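Long-range contact in La-related protein 7 homolog (Schizosaccharomyces pombe, PDB 6TZN), which binds telomerase RNA ter1 and promotes its assembly with the catalytic subunit trt1 into the telomerase holoenzyme: residues L12-K17 / A59-K64. Residues are numbered along the deposited sequence; the frame is centred on the assembly and turned at random.
Sequences LLTRIK and AIIRWK. With NO3 (nitrate ion), chain B.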
ATOM      1  N   LEU A  12       5.081  -9.094  -6.514  1.00 18.33           N
ATOM      2  CA  LEU A  12       4.532  -9.106  -5.166  1.00 18.35           C
ATOM      3  C   LEU A  12       4.504  -7.733  -4.510  1.00 17.47           C
ATOM      4  O   LEU A  12       3.831  -7.577  -3.486  1.00 17.86           O
ATOM      5  CB  LEU A  12       5.361 -10.026  -4.259  1.00 19.16           C
ATOM      6  CG  LEU A  12       5.361 -11.537  -4.522  1.00 19.47           C
ATOM      7  CD1 LEU A  12       6.276 -12.234  -3.512  1.00 21.56           C
ATOM      8  CD2 LEU A  12       3.955 -12.093  -4.435  1.00 22.26           C
ATOM      9  N   LEU A  13       5.213  -6.747  -5.054  1.00 17.59           N
ATOM     10  CA  LEU A  13       5.544  -5.528  -4.320  1.00 16.68           C
ATOM     11  C   LEU A  13       4.752  -4.343  -4.851  1.00 16.71           C
ATOM     12  O   LEU A  13       4.756  -4.082  -6.058  1.00 18.85           O
ATOM     13  CB  LEU A  13       7.034  -5.209  -4.459  1.00 18.05           C
ATOM     14  CG  LEU A  13       8.034  -6.317  -4.148  1.00 18.83           C
ATOM     15  CD1 LEU A  13       9.442  -5.823  -4.451  1.00 20.61           C
ATOM     16  CD2 LEU A  13       7.911  -6.761  -2.691  1.00 21.62           C
ATOM     17  N   THR A  14       4.101  -3.606  -3.952  1.00 16.21           N
ATOM     18  CA  THR A  14       3.441  -2.356  -4.311  1.00 16.29           C
ATOM     19  C   THR A  14       3.977  -1.227  -3.446  1.00 16.52           C
ATOM     20  O   THR A  14       4.050  -1.354  -2.220  1.00 18.04           O
ATOM     21  CB  THR A  14       1.913  -2.418  -4.157  1.00 17.56           C
ATOM     22  OG1 THR A  14       1.560  -2.588  -2.777  1.00 17.32           O
ATOM     23  CG2 THR A  14       1.328  -3.545  -5.002  1.00 18.58           C
ATOM     24  N   ARG A  15       4.336  -0.122  -4.079  1.00 16.88           N
ATOM     25  CA  ARG A  15       4.655   1.091  -3.348  1.00 17.42           C
ATOM     26  C   ARG A  15       3.362   1.851  -3.109  1.00 16.81           C
ATOM     27  O   ARG A  15       2.568   2.040  -4.037  1.00 19.29           O
ATOM     28  CB  ARG A  15       5.613   1.959  -4.156  1.00 20.99           C
ATOM     29  CG  ARG A  15       5.833   3.333  -3.541  1.00 26.34           C
ATOM     30  CD  ARG A  15       6.877   4.116  -4.301  1.00 32.78           C
ATOM     31  NE  ARG A  15       8.218   3.714  -3.898  1.00 41.32           N
ATOM     32  CZ  ARG A  15       9.033   2.980  -4.644  1.00 42.83           C
ATOM     33  NH1 ARG A  15       8.647   2.566  -5.845  1.00 43.68           N
ATOM     34  NH2 ARG A  15      10.236   2.664  -4.189  1.00 46.92           N
ATOM     35  N   ILE A  16       3.130   2.252  -1.864  1.00 16.53           N
ATOM     36  CA  ILE A  16       2.015   3.119  -1.507  1.00 16.39           C
ATOM     37  C   ILE A  16       2.578   4.509  -1.274  1.00 16.57           C
ATOM     38  O   ILE A  16       3.529   4.671  -0.501  1.00 18.79           O
ATOM     39  CB  ILE A  16       1.294   2.618  -0.242  1.00 17.58           C
ATOM     40  CG1 ILE A  16       0.983   1.121  -0.333  1.00 20.39           C
ATOM     41  CG2 ILE A  16       0.044   3.456   0.018  1.00 20.12           C
ATOM     42  CD1 ILE A  16       0.048   0.760  -1.455  1.00 20.11           C
ATOM     43  N   LYS A  17       2.020   5.507  -1.951  1.00 16.04           N
ATOM     44  CA  LYS A  17       2.476   6.883  -1.827  1.00 16.03           C
ATOM     45  C   LYS A  17       1.382   7.767  -1.245  1.00 16.35           C
ATOM     46  O   LYS A  17       0.186   7.495  -1.399  1.00 16.83           O
ATOM     47  CB  LYS A  17       2.897   7.457  -3.184  1.00 19.53           C
ATOM     48  CG  LYS A  17       4.078   6.731  -3.799  1.00 23.94           C
ATOM     49  CD  LYS A  17       4.645   7.484  -4.984  1.00 33.45           C
ATOM     50  CE  LYS A  17       3.676   7.510  -6.146  1.00 39.65           C
ATOM     51  NZ  LYS A  17       4.241   8.291  -7.280  1.00 44.02           N
ATOM     52  N   ALA A  59       5.356   3.630   1.618  1.00 17.38           N
ATOM     53  CA  ALA A  59       5.667   2.312   2.150  1.00 16.87           C
ATOM     54  C   ALA A  59       5.781   1.342   0.986  1.00 16.60           C
ATOM     55  O   ALA A  59       5.229   1.570  -0.093  1.00 18.24           O
ATOM     56  CB  ALA A  59       4.577   1.827   3.115  1.00 16.99           C
ATOM     57  N   ILE A  60       6.492   0.241   1.209  1.00 15.77           N
ATOM     58  CA  ILE A  60       6.524  -0.862   0.249  1.00 16.20           C
ATOM     59  C   ILE A  60       5.827  -2.053   0.885  1.00 16.00           C
ATOM     60  O   ILE A  60       6.195  -2.479   1.985  1.00 17.17           O
ATOM     61  CB  ILE A  60       7.954  -1.225  -0.182  1.00 19.09           C
ATOM     62  CG1 ILE A  60       8.602  -0.046  -0.914  1.00 23.51           C
ATOM     63  CG2 ILE A  60       7.933  -2.481  -1.049  1.00 21.24           C
ATOM     64  CD1 ILE A  60      10.018  -0.313  -1.380  1.00 26.86           C
ATOM     65  N   ILE A  61       4.812  -2.579   0.203  1.00 16.09           N
ATOM     66  CA  ILE A  61       4.043  -3.719   0.684  1.00 16.21           C
ATOM     67  C   ILE A  61       4.491  -4.966  -0.067  1.00 15.79           C
ATOM     68  O   ILE A  61       4.497  -4.986  -1.307  1.00 16.50           O
ATOM     69  CB  ILE A  61       2.531  -3.497   0.488  1.00 17.12           C
ATOM     70  CG1 ILE A  61       2.110  -2.072   0.880  1.00 19.37           C
ATOM     71  CG2 ILE A  61       1.745  -4.561   1.257  1.00 19.33           C
ATOM     72  CD1 ILE A  61       2.434  -1.693   2.320  1.00 19.80           C
ATOM     73  N   ARG A  62       4.859  -6.010   0.675  1.00 15.52           N
ATOM     74  CA  ARG A  62       5.109  -7.333   0.109  1.00 16.25           C
ATOM     75  C   ARG A  62       3.837  -8.147   0.320  1.00 16.50           C
ATOM     76  O   ARG A  62       3.531  -8.560   1.445  1.00 17.13           O
ATOM     77  CB  ARG A  62       6.318  -7.994   0.779  1.00 18.11           C
ATOM     78  CG  ARG A  62       6.830  -9.279   0.104  1.00 17.41           C
ATOM     79  CD  ARG A  62       5.994 -10.505   0.466  1.00 17.87           C
ATOM     80  NE  ARG A  62       6.784 -11.728   0.452  1.00 17.08           N
ATOM     81  CZ  ARG A  62       6.338 -12.933   0.108  1.00 17.82           C
ATOM     82  NH1 ARG A  62       5.090 -13.106  -0.318  1.00 19.09           N
ATOM     83  NH2 ARG A  62       7.161 -13.972   0.181  1.00 18.37           N
ATOM     84  N   TRP A  63       3.101  -8.377  -0.765  1.00 16.49           N
ATOM     85  CA  TRP A  63       1.849  -9.111  -0.696  1.00 16.56           C
ATOM     86  C   TRP A  63       2.116 -10.608  -0.717  1.00 16.04           C
ATOM     87  O   TRP A  63       3.175 -11.071  -1.147  1.00 17.24           O
ATOM     88  CB  TRP A  63       0.952  -8.713  -1.867  1.00 17.46           C
ATOM     89  CG  TRP A  63       0.483  -7.303  -1.730  1.00 16.12           C
ATOM     90  CD1 TRP A  63       1.060  -6.181  -2.269  1.00 17.17           C
ATOM     91  CD2 TRP A  63      -0.646  -6.852  -0.977  1.00 16.68           C
ATOM     92  NE1 TRP A  63       0.342  -5.063  -1.910  1.00 17.70           N
ATOM     93  CE2 TRP A  63      -0.702  -5.445  -1.105  1.00 16.97           C
ATOM     94  CE3 TRP A  63      -1.615  -7.500  -0.203  1.00 19.17           C
ATOM     95  CZ2 TRP A  63      -1.695  -4.680  -0.495  1.00 17.08           C
ATOM     96  CZ3 TRP A  63      -2.600  -6.742   0.403  1.00 21.45           C
ATOM     97  CH2 TRP A  63      -2.632  -5.343   0.255  1.00 19.38           C
ATOM     98  N   LYS A  64       1.133 -11.377  -0.243  1.00 18.01           N
ATOM     99  CA  LYS A  64       1.300 -12.826  -0.218  1.00 18.68           C
ATOM    100  C   LYS A  64       1.453 -13.395  -1.625  1.00 19.21           C
ATOM    101  O   LYS A  64       2.280 -14.288  -1.850  1.00 21.54           O
ATOM    102  CB  LYS A  64       0.148 -13.499   0.530  1.00 21.06           C
ATOM    103  CG  LYS A  64       0.388 -14.975   0.812  1.00 24.51           C
ATOM    104  CD  LYS A  64      -0.782 -15.602   1.551  1.00 27.44           C
ATOM    105  CE  LYS A  64      -0.500 -17.059   1.880  1.00 33.88           C
ATOM    106  NZ  LYS A  64      -1.624 -17.688   2.624  1.00 39.50           N
TER
HETATM  107  N   NO3 B 501       9.801 -12.254   2.289  1.00 16.72           N
HETATM  108  O1  NO3 B 501       9.242 -11.202   1.892  1.00 17.88           O
HETATM  109  O2  NO3 B 501      10.528 -12.226   3.312  1.00 18.75           O
HETATM  110  O3  NO3 B 501       9.657 -13.344   1.669  1.00 18.05           O
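The indole N-H of Trp63 makes a hydrogen bond to the hydroxyl of Thr14, NE1 to OG1 2.9 Å. The hydroxyl lies close to the ring plane, at the indole edge. Thr14 chi1 of 65° sets OG1 between the backbone N and the carbonyl carbon, from where it also touches Ile61 CB. On the same sheet face, Ile16 CG1 packs on Ile61 CG1 at 3.6 Å. Leu12 lies beside Arg62, with CD1 over one guanidinium face, 3.5 Å from NH1. That NH1 hydrogen-bonds to Trp63 O, while NE and NH2 hydrogen-bond to two oxygens of a nitrate, probably from the crystallisation liquor. An alanine in place of Arg62 would probably leave Trp63 O without its NH1 bond and Leu12 CD1 without the flat group beside it. Strands 13-17 and 58-63 are the central antiparallel pair in the sheet of the xRRM, the C-terminal RNA-recognition domain of Pof8. Backbone bonds pair Thr14 with Ile61 and Ile16 with Ala59 in both directions. Trp63 N adds a nearly straight bond to Leu12 O (2.9 Å, 171°). Helix 66-78 backs Thr14 and Trp63 through Ile73 and Cys72. On the other face, helix 109-119 packs on Leu13 and Ile60 through Tyr115, and its Glu111 forms a salt bridge with Arg15.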